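Local coordinates for early 35 kDa protein (Autographa californica nucleopolyhedrovirus, PDB 1P35) that blocks apoptosis of the infected insect cell by inhibiting host caspases, and also suppresses the host's antiviral RNA interference, at residues Tyr100-Asn106 and Tyr148-Leu154; Val213-Pro219 and Ile241-Leu245. All blocks are in the same frame, centred on the assembly; numbering follows the deposited sequence.

From the N terminus, the chain reaches contact 1 first. Strand 98-106 runs out, three helices (110-120, 126-135 and 137-140) follow, and strand 148-154 returns to pair beside it. Contact 1 thus closes a long, mainly helical connection. Contact 2 opens only later. There the end of helix 206-215 and the coil after it meet strand 238-249. Contact 2 closes the loop between its segments, which contains strand 227-234. The two loops follow in series and neither nest nor cross. The centres of contact 1 and contact 2 are about 31 Å apart, on opposite sides of the chain's centre. Both reach the same large mixed sheet: contact 1 pairs two of its strands, and contact 2 packs a helix end and coil against another.

Contact 1: Tyr100-Asn106 and Tyr148-Leu154; sequences YSVSCQN and YVAVCVL
Strands 101-106 and 148-154 pair antiparallel in regular extended conformation. Their axes come within 4.7 Å, with 156° between N-to-C directions. Tyr148 starts the second strand opposite Asn106, CA to CA 4.5 Å. Its m rotamer sets the ring beside Cys104, with Cys104 SG 3.9 Å from Tyr148 CD2, an oblique sulfur-aromatic contact. Val149 and Gln105 form a hydrogen-bonded pair: Val149 N to Gln105 O is 2.7 Å, and Gln105 N to Val149 O 2.9 Å. Ala150 faces Cys104 in a non-hydrogen-bonded pair. Val151 repeats the hydrogen-bonded pattern with Ser103, at 2.9 Å from Val151 N to Ser103 O and 3.0 Å from Ser103 N to Val151 O. Ser103, in the p rotamer, brings OG 2.7 Å from a water that donates to Val151 O at 3.0 Å. Cys152 lies opposite Val102 and also meets Tyr100, whose CD2 is 3.8 Å from Cys152 CB. Val153 pairs with Ser101 through Val153 N to Ser101 O, 2.7 Å, and Ser101 N to Val153 O, 2.8 Å. Leu154 ends the strand, its CD1 over one face of the Tyr100 ring. This alternation is classical antiparallel beta-ladder geometry. Strand 42-48 continues the sheet beyond 148-154 through backbone hydrogen bonds such as Ala150 with Phe46. Strand 164-170 pairs parallel with 98-106. Val102, Cys104 and Ala150 pack on Ile52 of strand 52-55, and Tyr100 OH is hydrogen-bonded to Asn31 OD1.

Contact 2: Val213-Pro219 and Ile241-Leu245; sequences VQSLILP and IYKAL. With EDO (1,2-ethanediol), chain F.
Lys243 stretches its aliphatic chain along the end of helix 206-215, its CG 3.9 Å from Val213 CG1. Its chi1 is -85°, and chi2 to chi4 are all t. The extended chain carries NZ to backbone carbonyls of segment 213-219. Lys243 NZ donates hydrogen bonds to Gln214 O (3.0 Å) and Leu216 O (2.8 Å). The lysine thereby ties this segment to the strand. Val213 is helical and points toward strand 241-245. In the t rotamer, Val213 CG2 lies 3.3 Å from Ile241 O and 3.9 Å from Ile241 CG2. The nearest CA pair there is Val213 and Tyr242, 5.9 Å apart. Leu216 N donates a hydrogen bond to Val213 O, 3.1 Å, and the chain then extends from Leu216 to Pro219. This is helix-on-sheet packing, continued by the coil that leaves the helix. Strand 238-249 lies between strands 227-234 and 259-271 of the mixed sheet. Tyr242 and Ala244 direct CA-to-CB away from segment 213-219, and Tyr242 stacks its ring with Tyr231. Leu218, chi1 m and chi2 t, covers the strand backbone, with its CD1 3.6 Å from Ala244 C and 3.8 Å from Leu245 N. Pro219 O is 3.8 Å from Leu245 CD2. A 1,2-ethanediol, probably from the crystallisation liquor, donates from O2 to Ser215 O at 2.7 Å.

Contact 1: Tyr100-Asn106 and Tyr148-Leu154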
ATOM      1  N   TYR A 100      17.462 -11.217   6.242  1.00 30.59           N
ATOM      2  CA  TYR A 100      18.376 -12.318   6.254  1.00 33.55           C
ATOM      3  C   TYR A 100      19.776 -11.715   6.464  1.00 43.19           C
ATOM      4  O   TYR A 100      20.045 -10.582   6.055  1.00 36.13           O
ATOM      5  CB  TYR A 100      18.416 -13.066   4.927  1.00 24.83           C
ATOM      6  CG  TYR A 100      17.193 -13.912   4.565  1.00 30.77           C
ATOM      7  CD1 TYR A 100      16.089 -13.362   3.910  1.00 30.72           C
ATOM      8  CD2 TYR A 100      17.203 -15.266   4.789  1.00 29.09           C
ATOM      9  CE1 TYR A 100      15.037 -14.166   3.480  1.00 37.48           C
ATOM     10  CE2 TYR A 100      16.160 -16.081   4.364  1.00 31.85           C
ATOM     11  CZ  TYR A 100      15.084 -15.537   3.711  1.00 28.86           C
ATOM     12  OH  TYR A 100      14.072 -16.377   3.283  1.00 50.37           O
ATOM     13  N   SER A 101      20.640 -12.497   7.102  1.00 47.74           N
ATOM     14  CA  SER A 101      22.033 -12.147   7.316  1.00 43.73           C
ATOM     15  C   SER A 101      22.756 -12.698   6.025  1.00 33.10           C
ATOM     16  O   SER A 101      22.694 -13.884   5.724  1.00 45.75           O
ATOM     17  CB  SER A 101      22.528 -12.845   8.608  1.00 26.63           C
ATOM     18  OG  SER A 101      23.839 -12.449   8.924  1.00 52.84           O
ATOM     19  N   VAL A 102      23.422 -11.815   5.287  1.00 34.53           N
ATOM     20  CA  VAL A 102      24.104 -12.155   4.039  1.00 26.49           C
ATOM     21  C   VAL A 102      25.641 -12.242   4.065  1.00 45.56           C
ATOM     22  O   VAL A 102      26.342 -11.341   4.609  1.00 36.81           O
ATOM     23  CB  VAL A 102      23.712 -11.104   2.929  1.00 29.98           C
ATOM     24  CG1 VAL A 102      24.400 -11.381   1.647  1.00 28.80           C
ATOM     25  CG2 VAL A 102      22.166 -11.106   2.747  1.00 42.99           C
ATOM     26  N   SER A 103      26.141 -13.327   3.477  1.00 30.00           N
ATOM     27  CA  SER A 103      27.580 -13.549   3.287  1.00 37.13           C
ATOM     28  C   SER A 103      27.756 -14.121   1.849  1.00 35.03           C
ATOM     29  O   SER A 103      26.765 -14.455   1.186  1.00 35.85           O
ATOM     30  CB  SER A 103      28.186 -14.497   4.366  1.00 32.53           C
ATOM     31  OG  SER A 103      27.715 -15.831   4.273  1.00 33.33           O
ATOM     32  N   CYS A 104      28.983 -14.211   1.346  1.00 40.85           N
ATOM     33  CA  CYS A 104      29.174 -14.676  -0.037  1.00 38.07           C
ATOM     34  C   CYS A 104      30.329 -15.640  -0.139  1.00 29.44           C
ATOM     35  O   CYS A 104      31.382 -15.432   0.504  1.00 35.40           O
ATOM     36  CB  CYS A 104      29.438 -13.465  -0.963  1.00 31.57           C
ATOM     37  SG  CYS A 104      29.546 -13.824  -2.748  1.00 35.98           S
ATOM     38  N   GLN A 105      30.120 -16.689  -0.938  1.00 34.80           N
ATOM     39  CA  GLN A 105      31.098 -17.738  -1.188  1.00 31.31           C
ATOM     40  C   GLN A 105      31.297 -17.874  -2.686  1.00 37.48           C
ATOM     41  O   GLN A 105      30.320 -17.899  -3.471  1.00 32.80           O
ATOM     42  CB  GLN A 105      30.614 -19.099  -0.642  1.00 35.50           C
ATOM     43  CG  GLN A 105      30.503 -19.159   0.885  1.00 32.27           C
ATOM     44  CD  GLN A 105      31.839 -18.810   1.532  1.00 55.04           C
ATOM     45  OE1 GLN A 105      31.911 -18.420   2.697  1.00 35.02           O
ATOM     46  NE2 GLN A 105      32.904 -18.952   0.765  1.00 34.69           N
ATOM     47  N   ASN A 106      32.555 -17.904  -3.101  1.00 39.10           N
ATOM     48  CA  ASN A 106      32.827 -18.115  -4.500  1.00 39.16           C
ATOM     49  C   ASN A 106      32.341 -19.582  -4.720  1.00 46.47           C
ATOM     50  O   ASN A 106      32.590 -20.474  -3.868  1.00 36.06           O
ATOM     51  CB  ASN A 106      34.327 -17.996  -4.776  1.00 41.59           C
ATOM     52  CG  ASN A 106      34.665 -18.216  -6.237  1.00 52.26           C
ATOM     53  OD1 ASN A 106      34.325 -19.261  -6.803  1.00 45.87           O
ATOM     54  ND2 ASN A 106      35.345 -17.222  -6.864  1.00 44.47           N
ATOM     55  N   TYR A 148      29.047 -17.043  -8.322  1.00 33.25           N
ATOM     56  CA  TYR A 148      29.188 -16.994  -6.862  1.00 39.57           C
ATOM     57  C   TYR A 148      27.965 -17.530  -6.130  1.00 29.89           C
ATOM     58  O   TYR A 148      26.992 -17.958  -6.760  1.00 35.68           O
ATOM     59  CB  TYR A 148      29.495 -15.571  -6.390  1.00 36.20           C
ATOM     60  CG  TYR A 148      30.901 -15.124  -6.736  1.00 35.34           C
ATOM     61  CD1 TYR A 148      31.280 -14.936  -8.072  1.00 42.85           C
ATOM     62  CD2 TYR A 148      31.855 -14.933  -5.741  1.00 33.31           C
ATOM     63  CE1 TYR A 148      32.566 -14.575  -8.411  1.00 40.83           C
ATOM     64  CE2 TYR A 148      33.159 -14.572  -6.071  1.00 41.57           C
ATOM     65  CZ  TYR A 148      33.504 -14.398  -7.422  1.00 35.11           C
ATOM     66  OH  TYR A 148      34.774 -14.071  -7.782  1.00 54.37           O
ATOM     67  N   VAL A 149      28.004 -17.490  -4.803  1.00 33.45           N
ATOM     68  CA  VAL A 149      26.884 -17.999  -4.013  1.00 32.56           C
ATOM     69  C   VAL A 149      26.530 -17.083  -2.858  1.00 36.93           C
ATOM     70  O   VAL A 149      27.380 -16.808  -2.008  1.00 34.51           O
ATOM     71  CB  VAL A 149      27.180 -19.377  -3.389  1.00 29.94           C
ATOM     72  CG1 VAL A 149      25.997 -19.794  -2.509  1.00 26.90           C
ATOM     73  CG2 VAL A 149      27.440 -20.442  -4.476  1.00 28.69           C
ATOM     74  N   ALA A 150      25.287 -16.607  -2.836  1.00 39.70           N
ATOM     75  CA  ALA A 150      24.825 -15.740  -1.754  1.00 33.10           C
ATOM     76  C   ALA A 150      24.312 -16.677  -0.671  1.00 29.77           C
ATOM     77  O   ALA A 150      23.498 -17.550  -0.968  1.00 33.37           O
ATOM     78  CB  ALA A 150      23.676 -14.792  -2.250  1.00 26.48           C
ATOM     79  N   VAL A 151      24.780 -16.492   0.575  1.00 29.56           N
ATOM     80  CA  VAL A 151      24.375 -17.362   1.697  1.00 26.73           C
ATOM     81  C   VAL A 151      23.534 -16.480   2.610  1.00 36.46           C
ATOM     82  O   VAL A 151      24.032 -15.508   3.178  1.00 36.39           O
ATOM     83  CB  VAL A 151      25.624 -17.876   2.445  1.00 36.99           C
ATOM     84  CG1 VAL A 151      25.207 -18.732   3.628  1.00 36.95           C
ATOM     85  CG2 VAL A 151      26.564 -18.646   1.463  1.00 23.63           C
ATOM     86  N   CYS A 152      22.254 -16.797   2.723  1.00 29.78           N
ATOM     87  CA  CYS A 152      21.330 -15.974   3.493  1.00 32.11           C
ATOM     88  C   CYS A 152      20.836 -16.673   4.754  1.00 33.43           C
ATOM     89  O   CYS A 152      20.258 -17.745   4.661  1.00 27.02           O
ATOM     90  CB  CYS A 152      20.207 -15.603   2.552  1.00 33.74           C
ATOM     91  SG  CYS A 152      20.940 -14.973   0.920  1.00 25.22           S
ATOM     92  N   VAL A 153      21.076 -16.084   5.928  1.00 36.41           N
ATOM     93  CA  VAL A 153      20.683 -16.749   7.176  1.00 45.08           C
ATOM     94  C   VAL A 153      19.502 -16.060   7.824  1.00 40.57           C
ATOM     95  O   VAL A 153      19.459 -14.851   7.909  1.00 31.74           O
ATOM     96  CB  VAL A 153      21.825 -16.814   8.240  1.00 32.16           C
ATOM     97  CG1 VAL A 153      21.329 -17.609   9.457  1.00 21.91           C
ATOM     98  CG2 VAL A 153      23.093 -17.481   7.662  1.00 25.39           C
ATOM     99  N   LEU A 154      18.515 -16.846   8.237  1.00 36.00           N
ATOM    100  CA  LEU A 154      17.354 -16.277   8.868  1.00 36.68           C
ATOM    101  C   LEU A 154      17.295 -16.799  10.287  1.00 49.36           C
ATOM    102  O   LEU A 154      17.091 -17.991  10.489  1.00 31.28           O
ATOM    103  CB  LEU A 154      16.087 -16.678   8.109  1.00 31.76           C
ATOM    104  CG  LEU A 154      14.797 -16.003   8.589  1.00 49.08           C
ATOM    105  CD1 LEU A 154      14.963 -14.509   8.418  1.00 25.94           C
ATOM    106  CD2 LEU A 154      13.567 -16.492   7.756  1.00 35.77           C
TER
HETATM  107  O   HOH W   1      25.495 -15.658   5.813  1.00 30.48           O

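Contact 2: Val213-Pro219 and Ile241-Leu245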
ATOM      1  N   VAL A 213       8.790 -21.494 -20.257  1.00 21.66           N
ATOM      2  CA  VAL A 213       7.333 -21.398 -20.364  1.00 26.98           C
ATOM      3  C   VAL A 213       6.632 -22.698 -20.825  1.00 34.59           C
ATOM      4  O   VAL A 213       5.573 -23.048 -20.285  1.00 37.23           O
ATOM      5  CB  VAL A 213       6.930 -20.213 -21.258  1.00 31.50           C
ATOM      6  CG1 VAL A 213       5.397 -20.163 -21.490  1.00 14.58           C
ATOM      7  CG2 VAL A 213       7.385 -18.889 -20.577  1.00 12.43           C
ATOM      8  N   GLN A 214       7.237 -23.415 -21.782  1.00 30.99           N
ATOM      9  CA  GLN A 214       6.674 -24.683 -22.294  1.00 27.19           C
ATOM     10  C   GLN A 214       6.577 -25.723 -21.167  1.00 29.45           C
ATOM     11  O   GLN A 214       5.673 -26.578 -21.183  1.00 37.06           O
ATOM     12  CB  GLN A 214       7.567 -25.265 -23.419  1.00 20.14           C
ATOM     13  CG  GLN A 214       7.566 -24.444 -24.645  1.00 16.51           C
ATOM     14  CD  GLN A 214       8.618 -24.886 -25.673  1.00 24.50           C
ATOM     15  OE1 GLN A 214       9.482 -25.735 -25.417  1.00 34.78           O
ATOM     16  NE2 GLN A 214       8.562 -24.266 -26.825  1.00 30.71           N
ATOM     17  N   SER A 215       7.514 -25.660 -20.215  1.00 18.08           N
ATOM     18  CA  SER A 215       7.554 -26.605 -19.083  1.00 21.23           C
ATOM     19  C   SER A 215       6.509 -26.311 -17.985  1.00 31.70           C
ATOM     20  O   SER A 215       6.220 -27.161 -17.124  1.00 29.03           O
ATOM     21  CB  SER A 215       8.938 -26.582 -18.422  1.00 38.00           C
ATOM     22  OG  SER A 215       9.088 -25.438 -17.565  1.00 47.21           O
ATOM     23  N   LEU A 216       5.918 -25.125 -18.029  1.00 23.15           N
ATOM     24  CA  LEU A 216       4.971 -24.718 -16.964  1.00 29.44           C
ATOM     25  C   LEU A 216       3.611 -25.355 -17.024  1.00 27.37           C
ATOM     26  O   LEU A 216       3.058 -25.467 -18.087  1.00 26.39           O
ATOM     27  CB  LEU A 216       4.730 -23.205 -16.967  1.00 25.47           C
ATOM     28  CG  LEU A 216       5.931 -22.306 -16.882  1.00 27.88           C
ATOM     29  CD1 LEU A 216       5.449 -20.900 -16.954  1.00 12.09           C
ATOM     30  CD2 LEU A 216       6.680 -22.602 -15.613  1.00 16.20           C
ATOM     31  N   ILE A 217       3.086 -25.727 -15.857  1.00 33.32           N
ATOM     32  CA  ILE A 217       1.766 -26.305 -15.743  1.00 21.90           C
ATOM     33  C   ILE A 217       0.935 -25.221 -15.010  1.00 39.55           C
ATOM     34  O   ILE A 217       1.285 -24.859 -13.886  1.00 31.40           O
ATOM     35  CB  ILE A 217       1.785 -27.539 -14.837  1.00 20.45           C
ATOM     36  CG1 ILE A 217       2.678 -28.642 -15.410  1.00 23.51           C
ATOM     37  CG2 ILE A 217       0.328 -28.001 -14.637  1.00 21.26           C
ATOM     38  CD1 ILE A 217       2.098 -29.325 -16.679  1.00 27.58           C
ATOM     39  N   LEU A 218      -0.134 -24.691 -15.608  1.00 43.98           N
ATOM     40  CA  LEU A 218      -0.950 -23.668 -14.923  1.00 32.38           C
ATOM     41  C   LEU A 218      -2.054 -24.168 -13.972  1.00 35.61           C
ATOM     42  O   LEU A 218      -2.456 -25.334 -14.021  1.00 38.21           O
ATOM     43  CB  LEU A 218      -1.654 -22.766 -15.934  1.00 28.23           C
ATOM     44  CG  LEU A 218      -0.868 -22.036 -16.996  1.00 35.42           C
ATOM     45  CD1 LEU A 218      -1.731 -20.941 -17.664  1.00 27.94           C
ATOM     46  CD2 LEU A 218       0.317 -21.449 -16.348  1.00 32.24           C
ATOM     47  N   PRO A 219      -2.577 -23.268 -13.102  1.00 38.50           N
ATOM     48  CA  PRO A 219      -3.660 -23.575 -12.151  1.00 40.68           C
ATOM     49  C   PRO A 219      -4.922 -23.787 -12.987  1.00 36.04           C
ATOM     50  O   PRO A 219      -5.059 -23.143 -14.041  1.00 36.78           O
ATOM     51  CB  PRO A 219      -3.803 -22.260 -11.348  1.00 25.48           C
ATOM     52  CG  PRO A 219      -2.443 -21.677 -11.441  1.00 39.87           C
ATOM     53  CD  PRO A 219      -2.163 -21.868 -12.914  1.00 32.31           C
ATOM     54  N   ILE A 241       6.271 -14.182 -23.988  1.00 37.12           N
ATOM     55  CA  ILE A 241       6.338 -15.620 -24.082  1.00 26.39           C
ATOM     56  C   ILE A 241       5.648 -16.113 -22.794  1.00 27.14           C
ATOM     57  O   ILE A 241       6.208 -16.041 -21.723  1.00 34.26           O
ATOM     58  CB  ILE A 241       7.831 -16.042 -24.221  1.00 29.05           C
ATOM     59  CG1 ILE A 241       8.387 -15.559 -25.584  1.00 27.33           C
ATOM     60  CG2 ILE A 241       8.003 -17.542 -24.151  1.00 21.23           C
ATOM     61  CD1 ILE A 241       9.916 -15.801 -25.740  1.00 30.67           C
ATOM     62  N   TYR A 242       4.424 -16.626 -22.926  1.00 35.75           N
ATOM     63  CA  TYR A 242       3.643 -17.028 -21.765  1.00 26.60           C
ATOM     64  C   TYR A 242       2.558 -18.065 -22.051  1.00 39.09           C
ATOM     65  O   TYR A 242       2.291 -18.439 -23.199  1.00 26.05           O
ATOM     66  CB  TYR A 242       2.944 -15.778 -21.166  1.00 24.05           C
ATOM     67  CG  TYR A 242       1.970 -15.115 -22.135  1.00 27.40           C
ATOM     68  CD1 TYR A 242       2.417 -14.298 -23.159  1.00 34.31           C
ATOM     69  CD2 TYR A 242       0.593 -15.326 -22.034  1.00 26.46           C
ATOM     70  CE1 TYR A 242       1.512 -13.697 -24.062  1.00 27.22           C
ATOM     71  CE2 TYR A 242      -0.315 -14.721 -22.935  1.00 20.59           C
ATOM     72  CZ  TYR A 242       0.166 -13.909 -23.945  1.00 30.45           C
ATOM     73  OH  TYR A 242      -0.702 -13.315 -24.843  1.00 30.05           O
ATOM     74  N   LYS A 243       1.947 -18.551 -20.982  1.00 31.87           N
ATOM     75  CA  LYS A 243       0.834 -19.450 -21.119  1.00 30.43           C
ATOM     76  C   LYS A 243      -0.341 -18.730 -20.456  1.00 28.63           C
ATOM     77  O   LYS A 243      -0.136 -17.863 -19.576  1.00 23.01           O
ATOM     78  CB  LYS A 243       1.104 -20.771 -20.432  1.00 27.39           C
ATOM     79  CG  LYS A 243       1.871 -21.736 -21.294  1.00 39.53           C
ATOM     80  CD  LYS A 243       2.212 -23.017 -20.571  1.00 26.40           C
ATOM     81  CE  LYS A 243       2.806 -24.042 -21.582  1.00 21.81           C
ATOM     82  NZ  LYS A 243       3.012 -25.290 -20.892  1.00 32.85           N
ATOM     83  N   ALA A 244      -1.556 -19.069 -20.893  1.00 27.74           N
ATOM     84  CA  ALA A 244      -2.743 -18.465 -20.335  1.00 25.16           C
ATOM     85  C   ALA A 244      -3.822 -19.519 -20.262  1.00 20.16           C
ATOM     86  O   ALA A 244      -3.851 -20.433 -21.073  1.00 33.19           O
ATOM     87  CB  ALA A 244      -3.216 -17.279 -21.218  1.00 19.34           C
ATOM     88  N   LEU A 245      -4.728 -19.362 -19.312  1.00 29.73           N
ATOM     89  CA  LEU A 245      -5.822 -20.280 -19.132  1.00 31.82           C
ATOM     90  C   LEU A 245      -6.961 -19.569 -19.819  1.00 35.44           C
ATOM     91  O   LEU A 245      -7.220 -18.377 -19.539  1.00 28.70           O
ATOM     92  CB  LEU A 245      -6.155 -20.457 -17.661  1.00 37.13           C
ATOM     93  CG  LEU A 245      -7.330 -21.414 -17.447  1.00 37.84           C
ATOM     94  CD1 LEU A 245      -6.927 -22.885 -17.789  1.00 21.27           C
ATOM     95  CD2 LEU A 245      -7.742 -21.338 -16.017  1.00 37.96           C
TER
HETATM   96  C1  EDO F 302       6.085 -31.444 -16.092  1.00 36.86           C
HETATM   97  O1  EDO F 302       4.812 -32.036 -16.457  1.00 28.99           O
HETATM   98  C2  EDO F 302       6.417 -30.362 -17.084  1.00 26.64           C
HETATM   99  O2  EDO F 302       7.384 -29.488 -16.527  1.00 43.93           O